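Local coordinates for putative alpha/beta hydrolase fold protein (Candidatus Nitrososphaera gargensis, PDB 5A62), which probably hydrolyses carboxylic esters, as an enzyme of the alpha/beta hydrolase fold, at residues 8-13 / 66-71; 30-35 / 59-64; 126-131 / 196-201; 94-99 / 120-125. All coordinates share one frame; numbering follows the deposited sequence.

Contact 1 (8-13 / 66-71); sequences SNSVST and MGKTGA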
# COMPACT_ATOMS: atom_id res chain seq x y z
N SER A 8 20.70 4.10 -5.08
CA SER A 8 19.68 3.56 -6.00
C SER A 8 18.24 3.96 -5.69
O SER A 8 17.42 4.02 -6.62
CB SER A 8 19.78 2.07 -6.08
OG SER A 8 19.83 1.49 -4.82
N ASN A 9 17.91 4.20 -4.42
CA ASN A 9 16.55 4.62 -4.09
C ASN A 9 16.51 5.98 -3.36
O ASN A 9 15.44 6.52 -3.11
CB ASN A 9 15.83 3.54 -3.31
CG ASN A 9 16.43 3.29 -1.95
OD1 ASN A 9 17.00 4.15 -1.35
ND2 ASN A 9 16.28 2.08 -1.45
N SER A 10 17.67 6.62 -3.15
CA SER A 10 17.82 7.91 -2.53
C SER A 10 17.29 8.03 -1.10
O SER A 10 17.27 9.11 -0.57
CB SER A 10 17.26 9.02 -3.39
OG SER A 10 17.82 8.94 -4.71
N VAL A 11 16.97 6.92 -0.48
CA VAL A 11 16.65 6.95 0.95
C VAL A 11 17.88 7.20 1.75
O VAL A 11 18.87 6.46 1.59
CB VAL A 11 15.97 5.65 1.39
CG1 VAL A 11 15.65 5.64 2.87
CG2 VAL A 11 14.62 5.42 0.61
N SER A 12 17.87 8.17 2.61
CA SER A 12 18.98 8.44 3.54
C SER A 12 18.50 8.16 4.96
O SER A 12 17.80 8.95 5.57
CB SER A 12 19.42 9.83 3.39
OG SER A 12 20.54 10.07 4.16
N THR A 13 18.88 6.99 5.47
CA THR A 13 18.47 6.54 6.77
C THR A 13 19.31 7.16 7.83
O THR A 13 20.55 6.98 7.86
CB THR A 13 18.65 5.02 6.87
OG1 THR A 13 17.70 4.39 5.95
CG2 THR A 13 18.45 4.52 8.24
N MET A 66 12.16 10.11 2.31
CA MET A 66 11.48 9.10 1.57
C MET A 66 12.21 8.57 0.35
O MET A 66 11.92 7.46 -0.09
CB MET A 66 10.10 9.63 1.15
CG MET A 66 9.15 9.97 2.28
SD MET A 66 8.61 8.54 3.21
CE MET A 66 7.54 7.67 2.01
N GLY A 67 13.18 9.28 -0.17
CA GLY A 67 13.83 8.87 -1.41
C GLY A 67 13.03 9.25 -2.63
O GLY A 67 12.23 10.19 -2.65
N LYS A 68 13.24 8.48 -3.68
CA LYS A 68 12.73 8.70 -5.00
C LYS A 68 11.24 8.55 -5.04
O LYS A 68 10.60 9.06 -5.96
CB LYS A 68 13.38 7.64 -5.94
CG LYS A 68 14.83 7.90 -6.34
CD LYS A 68 15.35 6.96 -7.41
CE LYS A 68 16.83 7.20 -7.63
NZ LYS A 68 17.32 6.17 -8.56
N THR A 69 10.68 7.74 -4.16
CA THR A 69 9.24 7.42 -4.19
C THR A 69 8.62 7.79 -2.88
O THR A 69 9.33 8.14 -1.90
CB THR A 69 9.02 5.91 -4.38
OG1 THR A 69 9.48 5.21 -3.19
CG2 THR A 69 9.73 5.42 -5.58
N GLY A 70 7.31 7.76 -2.79
CA GLY A 70 6.61 8.04 -1.61
C GLY A 70 5.69 6.92 -1.11
O GLY A 70 4.85 7.14 -0.23
N ALA A 71 5.87 5.75 -1.69
CA ALA A 71 5.13 4.53 -1.35
C ALA A 71 6.08 3.41 -1.38
O ALA A 71 7.03 3.44 -2.17
CB ALA A 71 3.99 4.24 -2.33
O HOH W 1 12.44 5.79 -2.40
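The flat carboxamide of Asn9 is held from within its own plane: Val11 N donates to Asn9 OD1 there (2.9 Å, 161°), making an Asx turn that bends the chain just before strand 12-18. The peptide carbonyls are approached differently. Lys68 NZ stands above the carbonyl plane of Ser8 and donates to Ser8 O (2.9 Å), while the Lys68 backbone N donates to Asn9 O (3.0 Å, 160°) from a point less far out of the carbonyl plane of Asn9. Lysine suits this place because its chain, extended beyond CG, runs alongside Ser10, with CE 3.5 Å from Ser10 OG, and delivers the ammonium to Ser8 O; NZ also bonds Ile145 O of the second subunit. Gly67 CA comes within 3.3 Å of Asn9 O, a CA-H...O contact; a CB would strike that oxygen and Val11 CG2, and the positive phi (81°) also suits glycine. A water donates to both Asn9 O and Met66 O and accepts from Thr69 N, while Val11 CG2 rests 3.5 Å from Met66 O. The contact joins the turn before strand 12-18 to the loop between strand 52-56 and helix 74-87, and Met66 packs on helix 185-194.

Contact 2 (30-35 / 59-64); sequences HPIGGN and RGHHRT. With ACT (acetate ion), chain B.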
# COMPACT_ATOMS: atom_id res chain seq x y z
N HIS A 30 11.45 1.45 15.92
CA HIS A 30 10.33 2.23 16.42
C HIS A 30 9.02 1.96 15.66
O HIS A 30 9.01 1.34 14.60
CB HIS A 30 10.67 3.72 16.38
CG HIS A 30 10.82 4.29 15.00
ND1 HIS A 30 9.72 4.59 14.24
CD2 HIS A 30 11.90 4.69 14.26
CE1 HIS A 30 10.13 5.13 13.09
NE2 HIS A 30 11.44 5.17 13.07
N PRO A 31 7.88 2.43 16.20
CA PRO A 31 6.57 2.23 15.58
C PRO A 31 6.27 3.30 14.57
O PRO A 31 6.98 4.26 14.41
CB PRO A 31 5.62 2.39 16.76
CG PRO A 31 6.26 3.33 17.62
CD PRO A 31 7.72 2.98 17.55
N ILE A 32 5.17 3.14 13.83
CA ILE A 32 4.68 4.23 13.02
C ILE A 32 4.47 5.45 13.89
O ILE A 32 3.81 5.33 14.95
CB ILE A 32 3.39 3.86 12.26
CG1 ILE A 32 3.69 2.74 11.25
CG2 ILE A 32 2.79 5.08 11.59
CD1 ILE A 32 2.46 2.26 10.51
N GLY A 33 4.97 6.60 13.48
CA GLY A 33 4.86 7.83 14.22
C GLY A 33 5.94 7.96 15.26
O GLY A 33 5.98 8.98 15.96
N GLY A 34 6.81 6.98 15.39
CA GLY A 34 7.94 7.05 16.34
C GLY A 34 9.21 7.44 15.63
O GLY A 34 9.26 7.78 14.44
N ASN A 35 10.30 7.42 16.39
CA ASN A 35 11.62 7.77 15.93
C ASN A 35 12.54 7.46 17.08
O ASN A 35 12.14 6.87 18.09
CB ASN A 35 11.65 9.17 15.43
CG ASN A 35 11.14 10.12 16.43
OD1 ASN A 35 11.62 10.15 17.58
ND2 ASN A 35 10.11 10.87 16.08
N ARG A 59 11.62 5.24 6.98
CA ARG A 59 11.33 6.19 5.88
C ARG A 59 10.35 7.22 6.32
O ARG A 59 9.26 6.89 6.89
CB ARG A 59 10.76 5.50 4.65
CG ARG A 59 11.76 4.55 4.02
CD ARG A 59 11.27 4.08 2.70
NE ARG A 59 12.17 3.07 2.15
CZ ARG A 59 12.15 2.67 0.89
NH1 ARG A 59 11.33 3.24 0.02
NH2 ARG A 59 13.04 1.72 0.54
N GLY A 60 10.68 8.47 6.12
CA GLY A 60 9.74 9.54 6.36
C GLY A 60 9.48 9.90 7.80
O GLY A 60 8.54 10.68 8.14
N HIS A 61 10.25 9.31 8.73
CA HIS A 61 10.10 9.55 10.14
C HIS A 61 11.34 10.34 10.62
O HIS A 61 12.48 9.93 10.44
CB HIS A 61 10.01 8.25 10.91
CG HIS A 61 8.69 7.57 10.75
ND1 HIS A 61 8.18 7.12 9.55
CD2 HIS A 61 7.73 7.35 11.67
CE1 HIS A 61 6.96 6.61 9.77
NE2 HIS A 61 6.66 6.75 11.04
N HIS A 62 11.08 11.55 11.15
CA HIS A 62 12.10 12.44 11.78
C HIS A 62 13.18 12.71 10.76
O HIS A 62 12.92 13.37 9.74
CB HIS A 62 12.54 11.85 13.11
CG HIS A 62 13.33 12.75 14.00
ND1 HIS A 62 13.41 14.12 13.89
CD2 HIS A 62 14.09 12.40 15.04
CE1 HIS A 62 14.18 14.58 14.89
NE2 HIS A 62 14.60 13.56 15.59
N ARG A 63 14.37 12.20 10.98
CA ARG A 63 15.54 12.54 10.14
C ARG A 63 15.68 11.75 8.91
O ARG A 63 16.51 12.11 8.06
CB ARG A 63 16.82 12.50 10.98
CG ARG A 63 16.81 13.61 12.02
CD ARG A 63 17.75 13.36 13.19
NE ARG A 63 17.25 12.32 14.09
CZ ARG A 63 17.59 12.15 15.35
NH1 ARG A 63 18.48 12.99 15.90
NH2 ARG A 63 17.04 11.22 16.08
N THR A 64 14.93 10.69 8.70
CA THR A 64 14.94 9.90 7.47
C THR A 64 13.92 10.40 6.47
O THR A 64 12.79 10.64 6.81
CB THR A 64 14.73 8.42 7.79
OG1 THR A 64 15.78 7.98 8.65
CG2 THR A 64 14.72 7.56 6.52
C ACT B . 2.26 0.62 13.92
O ACT B . 1.43 1.48 14.28
OXT ACT B . 3.43 0.84 14.07
CH3 ACT B . 1.83 -0.71 13.24
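The turn after strand 25-29 occupies the place of the oxyanion-hole loop in alpha/beta hydrolases, and an acetate, probably from the crystallisation liquor, is consistent with that reading: its OXT accepts from Ile32 N at 2.9 Å, and the ion is also hydrogen-bonded to Ile100 N. His61, from the loop after strand 52-56, reaches this turn through its imidazole. The ring is gripped at both nitrogens within its plane: NE2 accepts from Gly33 N (3.0 Å, a nearly straight 171°), and ND1 donates to Arg59 O at 2.9 Å. One donor and one acceptor on a flat ring suit histidine, and the pattern is consistent with a neutral ring protonated at ND1. Pro31 to Gly34 form a type II beta turn in which Gly33 supplies the positive phi of 84°; at Gly34 a CB would clash with the Pro31 ring. The peptide after the acetate-binding amide is the one tied to His61, probably a second-shell support. His30 folds back in the crowded chi1 position (68°), so that its ND1 donates to Pro31 O (2.8 Å), which Gly34 N also reaches; its NE2 bonds Leu58 N. Gly34 O sits over one face of this ring, near the rim. The His30 and His61 rings cross obliquely, CE1 of His30 3.6 Å from CD2 of His61. Asn35 CB touches His62 CB at 3.7 Å, while Asn35 OD1 turns to Leu37 N.

Contact 3 (126-131 / 196-201); sequences PKKFQE and YTIPGN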
# COMPACT_ATOMS: atom_id res chain seq x y z
N PRO A 126 4.04 -11.12 13.61
CA PRO A 126 4.31 -11.46 12.22
C PRO A 126 3.06 -11.57 11.35
O PRO A 126 3.17 -11.83 10.18
CB PRO A 126 4.96 -12.85 12.33
CG PRO A 126 4.49 -13.37 13.63
CD PRO A 126 4.13 -12.27 14.52
N LYS A 127 1.87 -11.39 11.89
CA LYS A 127 0.66 -11.61 11.14
C LYS A 127 0.24 -10.41 10.30
O LYS A 127 0.49 -9.24 10.63
CB LYS A 127 -0.46 -11.95 12.12
CG LYS A 127 -0.16 -13.31 12.72
CD LYS A 127 -1.36 -14.14 13.12
CE LYS A 127 -2.28 -14.37 11.94
NZ LYS A 127 -3.36 -15.31 12.32
N LYS A 128 -0.43 -10.74 9.21
CA LYS A 128 -1.19 -9.75 8.49
C LYS A 128 -2.35 -9.29 9.33
O LYS A 128 -2.93 -10.02 10.15
CB LYS A 128 -1.79 -10.36 7.23
CG LYS A 128 -0.94 -10.45 6.06
CD LYS A 128 -1.82 -10.69 4.77
CE LYS A 128 -2.49 -9.52 4.02
NZ LYS A 128 -1.63 -8.30 3.74
N PHE A 129 -2.76 -8.06 9.11
CA PHE A 129 -3.95 -7.52 9.76
C PHE A 129 -5.21 -7.99 9.04
O PHE A 129 -5.21 -8.25 7.86
CB PHE A 129 -3.93 -6.00 9.76
CG PHE A 129 -2.83 -5.44 10.62
CD1 PHE A 129 -2.96 -5.33 11.99
CD2 PHE A 129 -1.62 -5.04 10.04
CE1 PHE A 129 -1.93 -4.86 12.77
CE2 PHE A 129 -0.59 -4.55 10.81
CZ PHE A 129 -0.73 -4.46 12.18
N GLN A 130 -6.27 -8.06 9.80
CA GLN A 130 -7.58 -8.07 9.19
C GLN A 130 -7.91 -6.66 8.71
O GLN A 130 -7.50 -5.65 9.27
CB GLN A 130 -8.60 -8.57 10.22
CG GLN A 130 -8.46 -10.06 10.59
CD GLN A 130 -8.49 -11.01 9.37
OE1 GLN A 130 -7.50 -11.65 9.00
NE2 GLN A 130 -9.65 -11.08 8.72
N GLU A 131 -8.75 -6.55 7.67
CA GLU A 131 -9.15 -5.24 7.19
C GLU A 131 -9.72 -4.38 8.29
O GLU A 131 -9.45 -3.19 8.33
CB GLU A 131 -10.21 -5.31 6.04
CG GLU A 131 -9.62 -5.76 4.77
CD GLU A 131 -10.63 -5.79 3.62
OE1 GLU A 131 -11.64 -5.06 3.64
OE2 GLU A 131 -10.28 -6.54 2.76
N TYR A 196 -0.76 -2.90 4.58
CA TYR A 196 -1.52 -3.82 3.70
C TYR A 196 -0.68 -4.79 2.92
O TYR A 196 -1.16 -5.75 2.33
CB TYR A 196 -2.35 -3.03 2.68
CG TYR A 196 -3.54 -2.31 3.27
CD1 TYR A 196 -4.76 -2.96 3.33
CD2 TYR A 196 -3.51 -1.00 3.67
CE1 TYR A 196 -5.85 -2.35 3.87
CE2 TYR A 196 -4.63 -0.38 4.15
CZ TYR A 196 -5.80 -1.07 4.26
OH TYR A 196 -6.93 -0.42 4.76
N THR A 197 0.63 -4.53 2.87
CA THR A 197 1.56 -5.30 2.05
C THR A 197 2.30 -6.35 2.84
O THR A 197 3.20 -7.02 2.28
CB THR A 197 2.58 -4.41 1.31
OG1 THR A 197 3.51 -3.90 2.27
CG2 THR A 197 1.89 -3.27 0.66
N ILE A 198 1.93 -6.57 4.11
CA ILE A 198 2.58 -7.65 4.91
C ILE A 198 2.19 -9.00 4.26
O ILE A 198 0.99 -9.19 4.02
CB ILE A 198 2.05 -7.63 6.31
CG1 ILE A 198 2.43 -6.33 7.03
CG2 ILE A 198 2.55 -8.83 7.07
CD1 ILE A 198 1.62 -6.13 8.30
N PRO A 199 3.13 -9.86 3.99
CA PRO A 199 2.78 -11.16 3.36
C PRO A 199 2.04 -12.02 4.34
O PRO A 199 2.24 -11.94 5.56
CB PRO A 199 4.10 -11.76 2.97
CG PRO A 199 5.09 -10.70 3.07
CD PRO A 199 4.55 -9.64 4.02
N GLY A 200 1.22 -12.93 3.81
CA GLY A 200 0.45 -13.83 4.70
C GLY A 200 1.24 -14.99 5.27
O GLY A 200 0.68 -15.71 6.07
N ASN A 201 2.46 -15.19 4.84
CA ASN A 201 3.26 -16.35 5.29
C ASN A 201 4.43 -16.01 6.22
O ASN A 201 5.38 -16.78 6.34
CB ASN A 201 3.79 -17.11 4.09
CG ASN A 201 4.90 -16.38 3.34
OD1 ASN A 201 5.15 -15.17 3.49
ND2 ASN A 201 5.62 -17.14 2.52
O HOH W 2 2.05 -13.05 7.98
O HOH W 3 -9.10 -1.57 6.13
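Lys128 NZ makes the strongest link, donating to Ile198 O at 2.8 Å from within the carbonyl plane; a second bond, to Tyr196 O at 3.0 Å, is weak. The lysine thus gathers two carbonyls of one loop, a task for which a long chain ending in several N-H groups is well fitted. These segments lie at the two ends of the helical insertion between strand 116-122 and helix 202-209, probably the counterpart of the cap in other alpha/beta hydrolases, so the bond ties the two ends of that insertion together. The chain is extended at chi2 but bent at chi3 (84°) and chi4 (47°); the bends turn NZ back onto Ile198 O. Nearer the backbone, Lys128 CG lies 3.5 Å from Pro199 O, and Gly200 CA is 3.9 Å from Lys128 CD. One water is shared by two carbonyls, donating to Pro126 O at 2.8 Å and to Pro199 O. A second water accepts a hydrogen bond from Tyr196 OH and donates one to Glu131 O. The same ends of the loops meet the second subunit, where Glu131 OE2 accepts from Gly200 N of the neighbouring subunit, and the reverse bond is also made. Inside, the branched Ile198 packs between Lys128 and Phe129: CG2 faces Lys128 CG at 4.0 Å, and Ile103 of helix 100-111 touches both Ile198 and Phe129. The Phe129 ring crosses Ile198 obliquely, with CE2 3.7 Å from CD1 of Ile198.

Contact 4 (94-99 / 120-125); sequences TIIGHS and IMINGS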
# COMPACT_ATOMS: atom_id res chain seq x y z
N THR A 94 20.17 -9.27 18.08
CA THR A 94 18.82 -9.40 18.54
C THR A 94 18.10 -8.11 18.14
O THR A 94 18.62 -7.03 18.35
CB THR A 94 18.75 -9.63 20.02
OG1 THR A 94 19.23 -10.99 20.23
CG2 THR A 94 17.34 -9.52 20.56
N ILE A 95 16.86 -8.21 17.66
CA ILE A 95 16.08 -7.04 17.23
C ILE A 95 14.89 -6.87 18.18
O ILE A 95 14.18 -7.82 18.43
CB ILE A 95 15.58 -7.25 15.82
CG1 ILE A 95 16.73 -7.49 14.85
CG2 ILE A 95 14.81 -6.03 15.36
CD1 ILE A 95 16.33 -7.96 13.44
N ILE A 96 14.74 -5.66 18.64
CA ILE A 96 13.67 -5.23 19.53
C ILE A 96 12.80 -4.26 18.70
O ILE A 96 13.26 -3.19 18.37
CB ILE A 96 14.14 -4.57 20.80
CG1 ILE A 96 15.03 -5.58 21.57
CG2 ILE A 96 12.95 -4.13 21.61
CD1 ILE A 96 15.85 -4.90 22.62
N GLY A 97 11.57 -4.70 18.40
CA GLY A 97 10.73 -3.87 17.56
C GLY A 97 9.38 -3.60 18.12
O GLY A 97 8.76 -4.51 18.64
N HIS A 98 8.92 -2.36 18.07
CA HIS A 98 7.63 -1.94 18.60
C HIS A 98 6.71 -1.72 17.43
O HIS A 98 6.99 -0.96 16.53
CB HIS A 98 7.77 -0.63 19.42
CG HIS A 98 6.48 -0.07 19.91
ND1 HIS A 98 6.31 1.29 20.08
CD2 HIS A 98 5.37 -0.64 20.37
CE1 HIS A 98 5.09 1.51 20.55
NE2 HIS A 98 4.50 0.36 20.75
N SER A 99 5.55 -2.37 17.50
CA SER A 99 4.47 -2.23 16.51
C SER A 99 4.99 -2.60 15.13
O SER A 99 5.42 -3.69 14.90
CB SER A 99 3.80 -0.86 16.59
OG SER A 99 2.47 -0.99 16.10
N ILE A 120 12.37 -9.59 19.65
CA ILE A 120 11.52 -9.20 20.77
C ILE A 120 10.54 -8.23 20.21
O ILE A 120 10.92 -7.08 19.91
CB ILE A 120 12.29 -8.63 21.95
CG1 ILE A 120 13.33 -9.65 22.40
CG2 ILE A 120 11.28 -8.31 23.08
CD1 ILE A 120 14.28 -9.13 23.46
N MET A 121 9.29 -8.62 20.08
CA MET A 121 8.24 -7.80 19.47
C MET A 121 7.39 -7.18 20.56
O MET A 121 6.83 -7.94 21.38
CB MET A 121 7.35 -8.65 18.59
CG MET A 121 8.08 -9.31 17.44
SD MET A 121 7.04 -10.37 16.44
CE MET A 121 6.78 -11.76 17.56
N ILE A 122 7.30 -5.88 20.65
CA ILE A 122 6.55 -5.17 21.66
C ILE A 122 5.32 -4.63 20.93
O ILE A 122 5.42 -3.80 20.04
CB ILE A 122 7.33 -4.05 22.27
CG1 ILE A 122 8.67 -4.55 22.84
CG2 ILE A 122 6.44 -3.33 23.31
CD1 ILE A 122 9.56 -3.47 23.39
N ASN A 123 4.11 -5.14 21.26
CA ASN A 123 2.88 -4.87 20.54
C ASN A 123 3.11 -4.93 19.05
O ASN A 123 2.72 -4.02 18.32
CB ASN A 123 2.32 -3.48 20.95
CG ASN A 123 1.85 -3.44 22.39
OD1 ASN A 123 1.40 -4.47 22.94
ND2 ASN A 123 1.95 -2.26 22.99
N GLY A 124 3.64 -6.03 18.63
CA GLY A 124 3.85 -6.37 17.25
C GLY A 124 3.65 -7.83 17.01
O GLY A 124 3.53 -8.61 17.95
N SER A 125 3.51 -8.22 15.76
CA SER A 125 3.44 -9.64 15.44
C SER A 125 3.86 -9.87 14.01
O SER A 125 3.95 -8.92 13.23
CB SER A 125 1.99 -10.10 15.61
OG SER A 125 1.20 -9.93 14.44
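Ile96 and Ile120 lie side by side and point the same way, CG1 of Ile96 4.1 Å from CD1 of Ile120, on a face they share with Ile122 and His98. They belong to the beta-alpha-beta unit of strand 93-98, helix 100-111 and strand 116-122 at the core of the alpha/beta hydrolase sheet; the two strand segments are parallel, with axes 13° apart. In this register Ile122 also flanks Ile96, its CD1 3.9 Å from CG2 of Ile96, and helix 256-272 covers Ile96 and Ile120. Beta-branched isoleucines suit both strand backbone and apolar interface. The opposite face carries Met121 beside Gly97. The ladder alternates between the strands: Ile120 N to Ile95 O, Gly97 N to Ile120 O (2.9 Å), Ile122 N to Gly97 O (2.8 Å), and Ser99 N to Ile122 O. Ser99 follows in a strained conformation with positive phi (58°), the sharp strand-to-helix turn expected of a nucleophile elbow; its OG bonds His248 NE2, as in a catalytic serine-histidine pair, though that role is inferred. His98, CG anti to the backbone N (chi1 175°), bonds His248 O through NE2 and sets its ring edge on the neighbouring strand, with Ile122 O in the ring plane, 3.2 Å from His98 CD2.

From the N terminus, contact 1 joins the turn before strand 12-18 to residues 66-71, closing a long loop within which contact 2 is nested, tying the turns after strands 25-29 and 52-56. The two touch where Met66 packs on Gly60. Contact 4 follows in series, joining neighbouring parallel strands across one helical crossover; Pro31 of contact 2 lies against its His98 and Ser99, so the two meet around the probable active site. Directly after it the chain opens contact 3, which closes only at residues 196-201, spanning the helical insertion; Pro126 there touches Met121 of contact 4. No pair crosses. Contacts 1 and 3, about 23 Å apart between centres, both reach the second subunit.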